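Local coordinates for 3-oxoacyl-[acyl-carrier-protein] synthase 3 (Micrococcus luteus NCTC 2665, PDB 4EWP) that probably catalyses the first condensation of fatty acid synthesis, joining acetyl-CoA to malonyl-ACP, at residues G129-D134 against G343-R348; D134-S139 against R143-V148; E257-A262 against L330-G335. One frame throughout, in Å; residues are numbered along the deposited sequence.

The three contacts run through consecutive layers of the thiolase fold. Contact 2 packs helix 125-138 on strand 144-152 of the N-terminal sheet. Contact 1 packs the same helix on strand 341-348 of the C-terminal sheet. Contact 3 sets helix 240-262 on strand 330-337, the neighbour of strand 341-348. Contacts 1 and 2 share Asp134, and their centres are about 10 Å apart. Contacts 1 and 3 have centres about 9 Å apart and are linked by a hydrogen bond from Gln333 NE2 to Gln345 OE1 (2.8 Å). Contacts 2 and 3 do not touch. The side chains of Gln345 and Leu332 each lie about 11 Å from that of His275, a predicted active-site residue.

Contact 1 (G129-D134 against G343-R348)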
ATOM      1  N   GLY A 129      -3.502   5.023  -7.423  1.00 18.32           N
ATOM      2  CA  GLY A 129      -4.260   5.784  -6.443  1.00 14.83           C
ATOM      3  C   GLY A 129      -5.549   6.319  -7.047  1.00 16.84           C
ATOM      4  O   GLY A 129      -6.606   6.270  -6.431  1.00 18.35           O
ATOM      5  N   VAL A 130      -5.468   6.819  -8.275  1.00 19.12           N
ATOM      6  CA  VAL A 130      -6.638   7.403  -8.917  1.00 16.81           C
ATOM      7  C   VAL A 130      -7.659   6.312  -9.237  1.00 16.55           C
ATOM      8  O   VAL A 130      -8.850   6.514  -9.048  1.00 16.89           O
ATOM      9  CB  VAL A 130      -6.247   8.226 -10.169  1.00 13.97           C
ATOM     10  CG1 VAL A 130      -7.475   8.576 -11.014  1.00 12.42           C
ATOM     11  CG2 VAL A 130      -5.489   9.501  -9.743  1.00 11.89           C
ATOM     12  N   ALA A 131      -7.185   5.150  -9.688  1.00 16.15           N
ATOM     13  CA  ALA A 131      -8.076   4.025  -9.971  1.00 16.39           C
ATOM     14  C   ALA A 131      -8.842   3.675  -8.699  1.00 20.55           C
ATOM     15  O   ALA A 131     -10.063   3.475  -8.718  1.00 19.25           O
ATOM     16  CB  ALA A 131      -7.284   2.823 -10.462  1.00 14.92           C
ATOM     17  N   GLN A 132      -8.117   3.625  -7.583  1.00 20.99           N
ATOM     18  CA  GLN A 132      -8.722   3.270  -6.305  1.00 22.80           C
ATOM     19  C   GLN A 132      -9.724   4.335  -5.859  1.00 20.52           C
ATOM     20  O   GLN A 132     -10.868   4.031  -5.541  1.00 19.55           O
ATOM     21  CB  GLN A 132      -7.633   3.061  -5.249  1.00 19.12           C
ATOM     22  CG  GLN A 132      -6.821   1.793  -5.440  1.00 16.96           C
ATOM     23  CD  GLN A 132      -5.584   1.781  -4.576  1.00 18.68           C
ATOM     24  OE1 GLN A 132      -5.666   1.969  -3.365  1.00 22.58           O
ATOM     25  NE2 GLN A 132      -4.435   1.571  -5.190  1.00 15.33           N
ATOM     26  N   ALA A 133      -9.282   5.587  -5.874  1.00 19.23           N
ATOM     27  CA  ALA A 133     -10.130   6.719  -5.521  1.00 22.37           C
ATOM     28  C   ALA A 133     -11.416   6.722  -6.357  1.00 22.77           C
ATOM     29  O   ALA A 133     -12.521   6.867  -5.822  1.00 21.30           O
ATOM     30  CB  ALA A 133      -9.357   8.039  -5.709  1.00 17.91           C
ATOM     31  N   ASP A 134     -11.263   6.556  -7.667  1.00 21.62           N
ATOM     32  CA  ASP A 134     -12.404   6.501  -8.579  1.00 20.41           C
ATOM     33  C   ASP A 134     -13.368   5.384  -8.156  1.00 17.83           C
ATOM     34  O   ASP A 134     -14.600   5.577  -8.097  1.00 18.82           O
ATOM     35  CB  ASP A 134     -11.895   6.292 -10.015  1.00 20.14           C
ATOM     36  CG  ASP A 134     -13.019   6.119 -11.022  1.00 26.67           C
ATOM     37  OD1 ASP A 134     -13.901   6.995 -11.101  1.00 28.27           O
ATOM     38  OD2 ASP A 134     -13.024   5.105 -11.741  1.00 30.28           O
ATOM     39  N   GLY A 343      -0.511   2.204 -14.920  1.00 20.42           N
ATOM     40  CA  GLY A 343      -1.892   2.636 -14.802  1.00 22.21           C
ATOM     41  C   GLY A 343      -2.149   3.868 -15.663  1.00 24.72           C
ATOM     42  O   GLY A 343      -1.273   4.740 -15.781  1.00 22.90           O
ATOM     43  N   ALA A 344      -3.336   3.934 -16.271  1.00 22.28           N
ATOM     44  CA  ALA A 344      -3.700   5.061 -17.121  1.00 21.09           C
ATOM     45  C   ALA A 344      -5.183   5.414 -17.051  1.00 23.47           C
ATOM     46  O   ALA A 344      -6.033   4.532 -16.892  1.00 24.20           O
ATOM     47  CB  ALA A 344      -3.303   4.781 -18.582  1.00 14.91           C
ATOM     48  N   GLN A 345      -5.476   6.704 -17.215  1.00 21.89           N
ATOM     49  CA  GLN A 345      -6.845   7.215 -17.303  1.00 20.29           C
ATOM     50  C   GLN A 345      -6.890   8.446 -18.186  1.00 21.15           C
ATOM     51  O   GLN A 345      -5.902   9.170 -18.319  1.00 21.04           O
ATOM     52  CB  GLN A 345      -7.372   7.647 -15.926  1.00 18.06           C
ATOM     53  CG  GLN A 345      -7.440   6.574 -14.898  1.00 20.02           C
ATOM     54  CD  GLN A 345      -6.224   6.550 -13.993  1.00 20.18           C
ATOM     55  OE1 GLN A 345      -5.344   7.412 -14.068  1.00 17.95           O
ATOM     56  NE2 GLN A 345      -6.175   5.556 -13.121  1.00 21.76           N
ATOM     57  N   VAL A 346      -8.050   8.711 -18.761  1.00 24.02           N
ATOM     58  CA  VAL A 346      -8.309  10.041 -19.291  1.00 25.29           C
ATOM     59  C   VAL A 346      -9.083  10.814 -18.222  1.00 25.45           C
ATOM     60  O   VAL A 346     -10.045  10.300 -17.623  1.00 21.39           O
ATOM     61  CB  VAL A 346      -9.068   9.992 -20.617  1.00 28.70           C
ATOM     62  CG1 VAL A 346      -9.484  11.391 -21.040  1.00 26.69           C
ATOM     63  CG2 VAL A 346      -8.189   9.322 -21.700  1.00 18.95           C
ATOM     64  N   VAL A 347      -8.631  12.024 -17.934  1.00 21.98           N
ATOM     65  CA  VAL A 347      -9.265  12.807 -16.888  1.00 21.12           C
ATOM     66  C   VAL A 347      -9.608  14.204 -17.376  1.00 23.46           C
ATOM     67  O   VAL A 347      -8.893  14.776 -18.182  1.00 24.09           O
ATOM     68  CB  VAL A 347      -8.393  12.910 -15.616  1.00 17.05           C
ATOM     69  CG1 VAL A 347      -8.105  11.516 -15.036  1.00 15.35           C
ATOM     70  CG2 VAL A 347      -7.106  13.680 -15.894  1.00 16.71           C
ATOM     71  N   ARG A 348     -10.732  14.727 -16.893  1.00 26.72           N
ATOM     72  CA  ARG A 348     -11.095  16.121 -17.095  1.00 24.57           C
ATOM     73  C   ARG A 348     -10.312  16.972 -16.096  1.00 26.10           C
ATOM     74  O   ARG A 348     -10.484  16.830 -14.886  1.00 27.04           O
ATOM     75  CB  ARG A 348     -12.591  16.281 -16.868  1.00 27.27           C
ATOM     76  CG  ARG A 348     -13.142  17.634 -17.257  1.00 35.83           C
ATOM     77  CD  ARG A 348     -14.483  17.482 -17.941  1.00 41.20           C
ATOM     78  NE  ARG A 348     -14.339  17.664 -19.382  1.00 49.52           N
ATOM     79  CZ  ARG A 348     -14.854  16.852 -20.300  1.00 54.16           C
ATOM     80  NH1 ARG A 348     -15.559  15.786 -19.930  1.00 56.69           N
ATOM     81  NH2 ARG A 348     -14.660  17.107 -21.590  1.00 54.04           N
TER
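Gln345, on strand 343-348, lays its amide against Val130 and Ala131 of helix 129-134. The contact is small and buried. At the start of the strand segment, Gly343 has its CA 8.0 Å from the CA of Ala131, the closest pair of CA atoms between the two segments. Ala344 turns to the other face of the sheet, onto Val254 and Ala258 of helix 240-262.

Gln345 carries the contact. Its CG is anti to its carbonyl carbon (chi1 -61°), and the chain then bends at chi2 (96°). The bend lays the amide along the helix surface. Gln345 CD is 3.8 Å from Val130 CG1, and the glutamine arm passes aslant over the valine. Gln345 NE2 reaches farther along the helix. It lies 4.0 Å from Ala131 CB and 3.6 Å from Ala131 N, but makes no hydrogen bond to Ala131. The amide is satisfied elsewhere. Its OE1 accepts from Gln333 NE2, and its NE2 is bonded to Ser188 OG and Cys127 O. These partners fix which end of the amide is oxygen and hold the group still in the buried interface.

Val346 points to the outer face, onto Leu259 and Ala262. Val347 returns to the helix side, but its CG1 stays 5.0 Å from Val130 CG1, so it adds little. Arg348 ends the segment with a bond from NE to Gly328 O and a weak one from NH2 to Val3 O of the second subunit.

Helix 125-138 is thus sandwiched in the middle of the thiolase fold. Strand 341-348 lies on one side of it, next to strand 330-337. Strand 144-152 packs on another side, where Ala133 meets Val145 and Val147. Helix 240-262 backs the C-terminal sheet.

Contact 2 (D134-S139 against R143-V148)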
ATOM      1  N   ASP A 134     -11.263   6.556  -7.667  1.00 21.62           N
ATOM      2  CA  ASP A 134     -12.404   6.501  -8.579  1.00 20.41           C
ATOM      3  C   ASP A 134     -13.368   5.384  -8.156  1.00 17.83           C
ATOM      4  O   ASP A 134     -14.600   5.577  -8.097  1.00 18.82           O
ATOM      5  CB  ASP A 134     -11.895   6.292 -10.015  1.00 20.14           C
ATOM      6  CG  ASP A 134     -13.019   6.119 -11.022  1.00 26.67           C
ATOM      7  OD1 ASP A 134     -13.901   6.995 -11.101  1.00 28.27           O
ATOM      8  OD2 ASP A 134     -13.024   5.105 -11.741  1.00 30.28           O
ATOM      9  N   ALA A 135     -12.808   4.211  -7.863  1.00 16.79           N
ATOM     10  CA  ALA A 135     -13.619   3.082  -7.409  1.00 21.39           C
ATOM     11  C   ALA A 135     -14.356   3.410  -6.106  1.00 18.72           C
ATOM     12  O   ALA A 135     -15.539   3.097  -5.964  1.00 20.68           O
ATOM     13  CB  ALA A 135     -12.760   1.831  -7.228  1.00 20.85           C
ATOM     14  N   LEU A 136     -13.643   4.017  -5.158  1.00 15.92           N
ATOM     15  CA  LEU A 136     -14.229   4.416  -3.879  1.00 17.71           C
ATOM     16  C   LEU A 136     -15.386   5.405  -4.078  1.00 16.49           C
ATOM     17  O   LEU A 136     -16.411   5.294  -3.433  1.00 17.51           O
ATOM     18  CB  LEU A 136     -13.154   5.022  -2.954  1.00 19.58           C
ATOM     19  CG  LEU A 136     -12.059   4.059  -2.457  1.00 17.60           C
ATOM     20  CD1 LEU A 136     -10.917   4.819  -1.743  1.00 16.69           C
ATOM     21  CD2 LEU A 136     -12.618   2.960  -1.562  1.00 11.69           C
ATOM     22  N   VAL A 137     -15.222   6.364  -4.987  1.00 16.79           N
ATOM     23  CA  VAL A 137     -16.265   7.354  -5.240  1.00 14.61           C
ATOM     24  C   VAL A 137     -17.465   6.719  -5.944  1.00 17.57           C
ATOM     25  O   VAL A 137     -18.604   6.924  -5.544  1.00 18.22           O
ATOM     26  CB  VAL A 137     -15.715   8.550  -6.079  1.00 19.49           C
ATOM     27  CG1 VAL A 137     -16.840   9.450  -6.538  1.00 17.66           C
ATOM     28  CG2 VAL A 137     -14.677   9.355  -5.273  1.00 17.79           C
ATOM     29  N   ARG A 138     -17.219   5.926  -6.985  1.00 17.08           N
ATOM     30  CA  ARG A 138     -18.329   5.381  -7.762  1.00 21.20           C
ATOM     31  C   ARG A 138     -19.069   4.222  -7.087  1.00 26.39           C
ATOM     32  O   ARG A 138     -20.165   3.851  -7.527  1.00 25.48           O
ATOM     33  CB  ARG A 138     -17.907   5.029  -9.193  1.00 21.65           C
ATOM     34  CG  ARG A 138     -17.757   6.266 -10.084  1.00 24.15           C
ATOM     35  CD  ARG A 138     -17.413   5.916 -11.537  1.00 24.98           C
ATOM     36  NE  ARG A 138     -16.226   5.080 -11.587  1.00 32.32           N
ATOM     37  CZ  ARG A 138     -16.243   3.778 -11.864  1.00 34.53           C
ATOM     38  NH1 ARG A 138     -17.401   3.192 -12.159  1.00 36.92           N
ATOM     39  NH2 ARG A 138     -15.107   3.071 -11.857  1.00 26.33           N
ATOM     40  N   SER A 139     -18.497   3.676  -6.009  1.00 22.03           N
ATOM     41  CA  SER A 139     -19.196   2.646  -5.236  1.00 20.62           C
ATOM     42  C   SER A 139     -19.904   3.250  -4.026  1.00 24.03           C
ATOM     43  O   SER A 139     -20.537   2.532  -3.247  1.00 26.03           O
ATOM     44  CB  SER A 139     -18.243   1.532  -4.775  1.00 18.87           C
ATOM     45  OG  SER A 139     -17.221   2.047  -3.935  1.00 19.53           O
ATOM     46  N   ARG A 143     -17.095  10.132  -0.671  1.00 24.17           N
ATOM     47  CA  ARG A 143     -17.502  11.273  -1.486  1.00 28.23           C
ATOM     48  C   ARG A 143     -16.300  12.140  -1.898  1.00 22.40           C
ATOM     49  O   ARG A 143     -16.300  12.746  -2.965  1.00 26.28           O
ATOM     50  CB  ARG A 143     -18.552  12.101  -0.747  1.00 34.73           C
ATOM     51  CG  ARG A 143     -19.885  11.375  -0.546  1.00 45.86           C
ATOM     52  CD  ARG A 143     -20.987  12.338  -0.114  1.00 56.01           C
ATOM     53  NE  ARG A 143     -20.919  13.597  -0.863  1.00 64.94           N
ATOM     54  CZ  ARG A 143     -21.372  13.763  -2.105  1.00 68.44           C
ATOM     55  NH1 ARG A 143     -21.937  12.749  -2.756  1.00 68.09           N
ATOM     56  NH2 ARG A 143     -21.256  14.946  -2.696  1.00 71.07           N
ATOM     57  N   HIS A 144     -15.277  12.182  -1.050  1.00 18.90           N
ATOM     58  CA  HIS A 144     -14.047  12.929  -1.335  1.00 21.55           C
ATOM     59  C   HIS A 144     -12.792  12.117  -0.933  1.00 23.10           C
ATOM     60  O   HIS A 144     -12.621  11.763   0.235  1.00 21.60           O
ATOM     61  CB  HIS A 144     -14.036  14.271  -0.596  1.00 16.88           C
ATOM     62  CG  HIS A 144     -15.185  15.169  -0.935  1.00 28.58           C
ATOM     63  ND1 HIS A 144     -16.348  15.205  -0.192  1.00 31.82           N
ATOM     64  CD2 HIS A 144     -15.345  16.084  -1.924  1.00 29.95           C
ATOM     65  CE1 HIS A 144     -17.174  16.096  -0.711  1.00 30.45           C
ATOM     66  NE2 HIS A 144     -16.587  16.644  -1.760  1.00 31.37           N
ATOM     67  N   VAL A 145     -11.918  11.837  -1.896  1.00 22.50           N
ATOM     68  CA  VAL A 145     -10.741  11.010  -1.644  1.00 21.50           C
ATOM     69  C   VAL A 145      -9.510  11.814  -1.986  1.00 22.27           C
ATOM     70  O   VAL A 145      -9.417  12.409  -3.077  1.00 19.21           O
ATOM     71  CB  VAL A 145     -10.771   9.700  -2.492  1.00 15.88           C
ATOM     72  CG1 VAL A 145      -9.528   8.815  -2.240  1.00 12.19           C
ATOM     73  CG2 VAL A 145     -12.041   8.928  -2.206  1.00 13.42           C
ATOM     74  N   LEU A 146      -8.576  11.858  -1.046  1.00 16.69           N
ATOM     75  CA  LEU A 146      -7.301  12.517  -1.291  1.00 17.09           C
ATOM     76  C   LEU A 146      -6.304  11.485  -1.795  1.00 18.36           C
ATOM     77  O   LEU A 146      -6.172  10.426  -1.197  1.00 16.92           O
ATOM     78  CB  LEU A 146      -6.782  13.146  -0.000  1.00 17.90           C
ATOM     79  CG  LEU A 146      -5.371  13.712  -0.075  1.00 18.61           C
ATOM     80  CD1 LEU A 146      -5.311  14.986  -0.937  1.00 13.20           C
ATOM     81  CD2 LEU A 146      -4.855  13.968   1.321  1.00 15.04           C
ATOM     82  N   VAL A 147      -5.622  11.781  -2.905  1.00 19.37           N
ATOM     83  CA  VAL A 147      -4.562  10.899  -3.416  1.00 15.03           C
ATOM     84  C   VAL A 147      -3.249  11.676  -3.476  1.00 17.98           C
ATOM     85  O   VAL A 147      -3.184  12.757  -4.063  1.00 17.90           O
ATOM     86  CB  VAL A 147      -4.891  10.348  -4.826  1.00 14.15           C
ATOM     87  CG1 VAL A 147      -3.763   9.446  -5.311  1.00 12.76           C
ATOM     88  CG2 VAL A 147      -6.206   9.601  -4.810  1.00 10.96           C
ATOM     89  N   VAL A 148      -2.208  11.135  -2.856  1.00 16.78           N
ATOM     90  CA  VAL A 148      -0.923  11.797  -2.833  1.00 18.50           C
ATOM     91  C   VAL A 148       0.140  10.871  -3.391  1.00 15.82           C
ATOM     92  O   VAL A 148       0.351   9.775  -2.872  1.00 16.04           O
ATOM     93  CB  VAL A 148      -0.517  12.212  -1.400  1.00 19.50           C
ATOM     94  CG1 VAL A 148       0.814  12.930  -1.434  1.00 19.25           C
ATOM     95  CG2 VAL A 148      -1.555  13.139  -0.821  1.00 21.52           C
TER
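Val145 pushes one methyl, CG2, between Leu136 and Val137 of the helix. Apolar packing carries the contact. Val145 CG2 lies 4.1 Å from Leu136 CB and 4.1 Å from Val137 CG2. A chi1 of 180° sets Val145 CG2 beside the backbone N, on the side of both helix residues. The two valines lie side by side, pointing opposite ways. Val137 CG2 also comes within 4.4 Å of Arg143 O. Ile88 and Ala86 of strand 86-90 pack on Val145 as well, and Val177 packs on Val137.

Polar bonds between side chains here lie within 134-139, not across the contact. Arg138 grips Asp134 side-on. Its NE donates to Asp134 OD1 at 3.1 Å, and its NH2 donates to OD2 at 2.9 Å in a salt bridge. Both oxygens lie near the guanidinium plane but are approached from above the carboxylate plane. Ser14 OG also bonds to OD1. Ser139 OG donates to Ala135 O at 2.8 Å, which ties down the end of the helix.

Arg138 NH1 bonds to Ser139 O of the second subunit, and the same bond is made in return. The end of this helix therefore lies at the dimer interface.

Strand 116-120, helix 125-138 and strand 144-152 form a beta-alpha-beta crossover. Its two parallel strands flank strand 86-90 in the N-terminal sheet, as in the thiolase fold.

Contact 3 (E257-A262 against L330-G335); sequences EALDAA and LALQIG
Leu332 splits its two methyls between Ala258 and Leu259, where helix 240-262 packs on the C-terminal sheet of the thiolase fold. The packed part is formed by these three buried residues. Leu332 CD1 touches Ala258 CB at 4.1 Å. Leu332 CD2 meets Leu259 CD2, also at 4.1 Å, methyl to methyl. The leucine side chains cross at about a right angle. Leu332 extends from the strand with CG anti to its backbone N (chi1 172°), which carries both branches up to the helix. Leu259 starts out along the helix surface, and its end then comes closer to the strand.

The same patch is filled in from several sides. Leu269 packs on both Leu259 and Leu332. Phe272 and Leu289 pack on Leu332 too. One turn earlier on the helix, Ala255 touches both Leu332 and Ile334. Ile334 CB points to the helix, but its side chain finds its partners at Met251, Val254 and Ala255 rather than within 257-262.

The other side of the helix is loose. Glu257 and Asp260 are exposed to solvent, and Ala261 is partly so. Their side chains make no contact with strand segment 330-335. The helix thus shows a charged face outward and an apolar face to the sheet. At its end, Ala262 makes backbone hydrogen bonds to the second subunit, and Leu330 packs on Val3 of that subunit.

The opposite face of the strand is turned inward. There Gln333 OE1 bonds to the hydroxyl of Tyr126, on helix 125-138. Back on the outer helix, the last turn closes with Ala262 N donating to Ala258 O at 2.9 Å and more weakly to Leu259 O at 3.1 Å.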
ATOM      1  N   GLU A 257      -5.204   1.976 -25.508  1.00 30.73           N
ATOM      2  CA  GLU A 257      -6.288   1.259 -24.874  1.00 33.01           C
ATOM      3  C   GLU A 257      -7.091   2.191 -23.941  1.00 27.77           C
ATOM      4  O   GLU A 257      -8.321   2.172 -23.944  1.00 20.02           O
ATOM      5  CB  GLU A 257      -5.739   0.051 -24.128  1.00 39.17           C
ATOM      6  CG  GLU A 257      -6.761  -1.036 -23.871  1.00 49.21           C
ATOM      7  CD  GLU A 257      -6.134  -2.274 -23.252  1.00 54.37           C
ATOM      8  OE1 GLU A 257      -4.980  -2.604 -23.631  1.00 58.14           O
ATOM      9  OE2 GLU A 257      -6.794  -2.901 -22.389  1.00 48.91           O
ATOM     10  N   ALA A 258      -6.391   3.009 -23.155  1.00 21.60           N
ATOM     11  CA  ALA A 258      -7.047   3.958 -22.260  1.00 21.23           C
ATOM     12  C   ALA A 258      -7.900   4.952 -23.063  1.00 21.46           C
ATOM     13  O   ALA A 258      -9.070   5.177 -22.761  1.00 24.00           O
ATOM     14  CB  ALA A 258      -6.009   4.688 -21.378  1.00 17.27           C
ATOM     15  N   LEU A 259      -7.330   5.526 -24.108  1.00 25.90           N
ATOM     16  CA  LEU A 259      -8.110   6.385 -24.996  1.00 24.72           C
ATOM     17  C   LEU A 259      -9.347   5.651 -25.528  1.00 27.61           C
ATOM     18  O   LEU A 259     -10.454   6.198 -25.514  1.00 29.41           O
ATOM     19  CB  LEU A 259      -7.257   6.870 -26.174  1.00 26.75           C
ATOM     20  CG  LEU A 259      -6.067   7.793 -25.881  1.00 25.77           C
ATOM     21  CD1 LEU A 259      -5.277   8.018 -27.151  1.00 23.78           C
ATOM     22  CD2 LEU A 259      -6.507   9.131 -25.290  1.00 28.77           C
ATOM     23  N   ASP A 260      -9.166   4.421 -26.002  1.00 25.29           N
ATOM     24  CA  ASP A 260     -10.282   3.683 -26.590  1.00 31.47           C
ATOM     25  C   ASP A 260     -11.383   3.424 -25.567  1.00 30.79           C
ATOM     26  O   ASP A 260     -12.555   3.649 -25.855  1.00 30.13           O
ATOM     27  CB  ASP A 260      -9.821   2.373 -27.234  1.00 43.45           C
ATOM     28  CG  ASP A 260     -10.974   1.596 -27.859  1.00 55.55           C
ATOM     29  OD1 ASP A 260     -11.348   1.908 -29.012  1.00 62.95           O
ATOM     30  OD2 ASP A 260     -11.508   0.671 -27.200  1.00 55.91           O
ATOM     31  N   ALA A 261     -11.005   2.989 -24.367  1.00 25.60           N
ATOM     32  CA  ALA A 261     -11.986   2.728 -23.312  1.00 26.87           C
ATOM     33  C   ALA A 261     -12.673   4.016 -22.862  1.00 26.34           C
ATOM     34  O   ALA A 261     -13.812   3.991 -22.395  1.00 26.25           O
ATOM     35  CB  ALA A 261     -11.330   2.024 -22.120  1.00 19.78           C
ATOM     36  N   ALA A 262     -11.977   5.140 -23.010  1.00 25.81           N
ATOM     37  CA  ALA A 262     -12.533   6.438 -22.636  1.00 27.53           C
ATOM     38  C   ALA A 262     -13.545   6.918 -23.675  1.00 30.75           C
ATOM     39  O   ALA A 262     -14.433   7.724 -23.375  1.00 35.27           O
ATOM     40  CB  ALA A 262     -11.413   7.470 -22.444  1.00 20.41           C
ATOM     41  N   LEU A 330      -9.485  17.630 -21.496  1.00 33.33           N
ATOM     42  CA  LEU A 330      -9.150  16.227 -21.249  1.00 32.12           C
ATOM     43  C   LEU A 330      -7.642  15.985 -21.260  1.00 33.15           C
ATOM     44  O   LEU A 330      -6.936  16.456 -22.152  1.00 31.65           O
ATOM     45  CB  LEU A 330      -9.807  15.321 -22.289  1.00 25.63           C
ATOM     46  CG  LEU A 330     -11.333  15.349 -22.329  1.00 29.20           C
ATOM     47  CD1 LEU A 330     -11.830  14.475 -23.470  1.00 33.22           C
ATOM     48  CD2 LEU A 330     -11.899  14.890 -20.997  1.00 22.20           C
ATOM     49  N   ALA A 331      -7.167  15.235 -20.270  1.00 28.93           N
ATOM     50  CA  ALA A 331      -5.760  14.868 -20.174  1.00 27.16           C
ATOM     51  C   ALA A 331      -5.611  13.354 -20.055  1.00 29.50           C
ATOM     52  O   ALA A 331      -6.301  12.706 -19.264  1.00 24.52           O
ATOM     53  CB  ALA A 331      -5.113  15.551 -18.973  1.00 22.57           C
ATOM     54  N   LEU A 332      -4.712  12.793 -20.856  1.00 31.39           N
ATOM     55  CA  LEU A 332      -4.332  11.394 -20.713  1.00 25.23           C
ATOM     56  C   LEU A 332      -3.175  11.336 -19.725  1.00 21.99           C
ATOM     57  O   LEU A 332      -2.143  11.987 -19.927  1.00 22.96           O
ATOM     58  CB  LEU A 332      -3.897  10.807 -22.065  1.00 27.53           C
ATOM     59  CG  LEU A 332      -3.283   9.403 -22.119  1.00 26.49           C
ATOM     60  CD1 LEU A 332      -4.291   8.362 -21.658  1.00 27.40           C
ATOM     61  CD2 LEU A 332      -2.831   9.102 -23.521  1.00 28.24           C
ATOM     62  N   GLN A 333      -3.343  10.580 -18.649  1.00 19.12           N
ATOM     63  CA  GLN A 333      -2.256  10.387 -17.694  1.00 20.07           C
ATOM     64  C   GLN A 333      -1.938   8.920 -17.640  1.00 21.52           C
ATOM     65  O   GLN A 333      -2.840   8.078 -17.653  1.00 23.98           O
ATOM     66  CB  GLN A 333      -2.622  10.904 -16.307  1.00 20.32           C
ATOM     67  CG  GLN A 333      -3.946  10.392 -15.827  1.00 20.34           C
ATOM     68  CD  GLN A 333      -4.312  10.986 -14.489  1.00 24.75           C
ATOM     69  OE1 GLN A 333      -4.051  12.171 -14.228  1.00 25.46           O
ATOM     70  NE2 GLN A 333      -4.903  10.163 -13.614  1.00 17.40           N
ATOM     71  N   ILE A 334      -0.651   8.609 -17.606  1.00 18.07           N
ATOM     72  CA  ILE A 334      -0.233   7.222 -17.646  1.00 20.67           C
ATOM     73  C   ILE A 334       1.094   7.097 -16.921  1.00 22.62           C
ATOM     74  O   ILE A 334       2.069   7.767 -17.280  1.00 21.11           O
ATOM     75  CB  ILE A 334      -0.118   6.720 -19.096  1.00 22.98           C
ATOM     76  CG1 ILE A 334       0.387   5.278 -19.121  1.00 19.40           C
ATOM     77  CG2 ILE A 334       0.825   7.617 -19.913  1.00 21.00           C
ATOM     78  CD1 ILE A 334       0.228   4.626 -20.487  1.00 17.50           C
ATOM     79  N   GLY A 335       1.106   6.280 -15.869  1.00 21.33           N
ATOM     80  CA  GLY A 335       2.304   6.043 -15.081  1.00 18.46           C
ATOM     81  C   GLY A 335       2.757   4.598 -15.182  1.00 21.04           C
ATOM     82  O   GLY A 335       1.946   3.714 -15.459  1.00 21.13           O
TER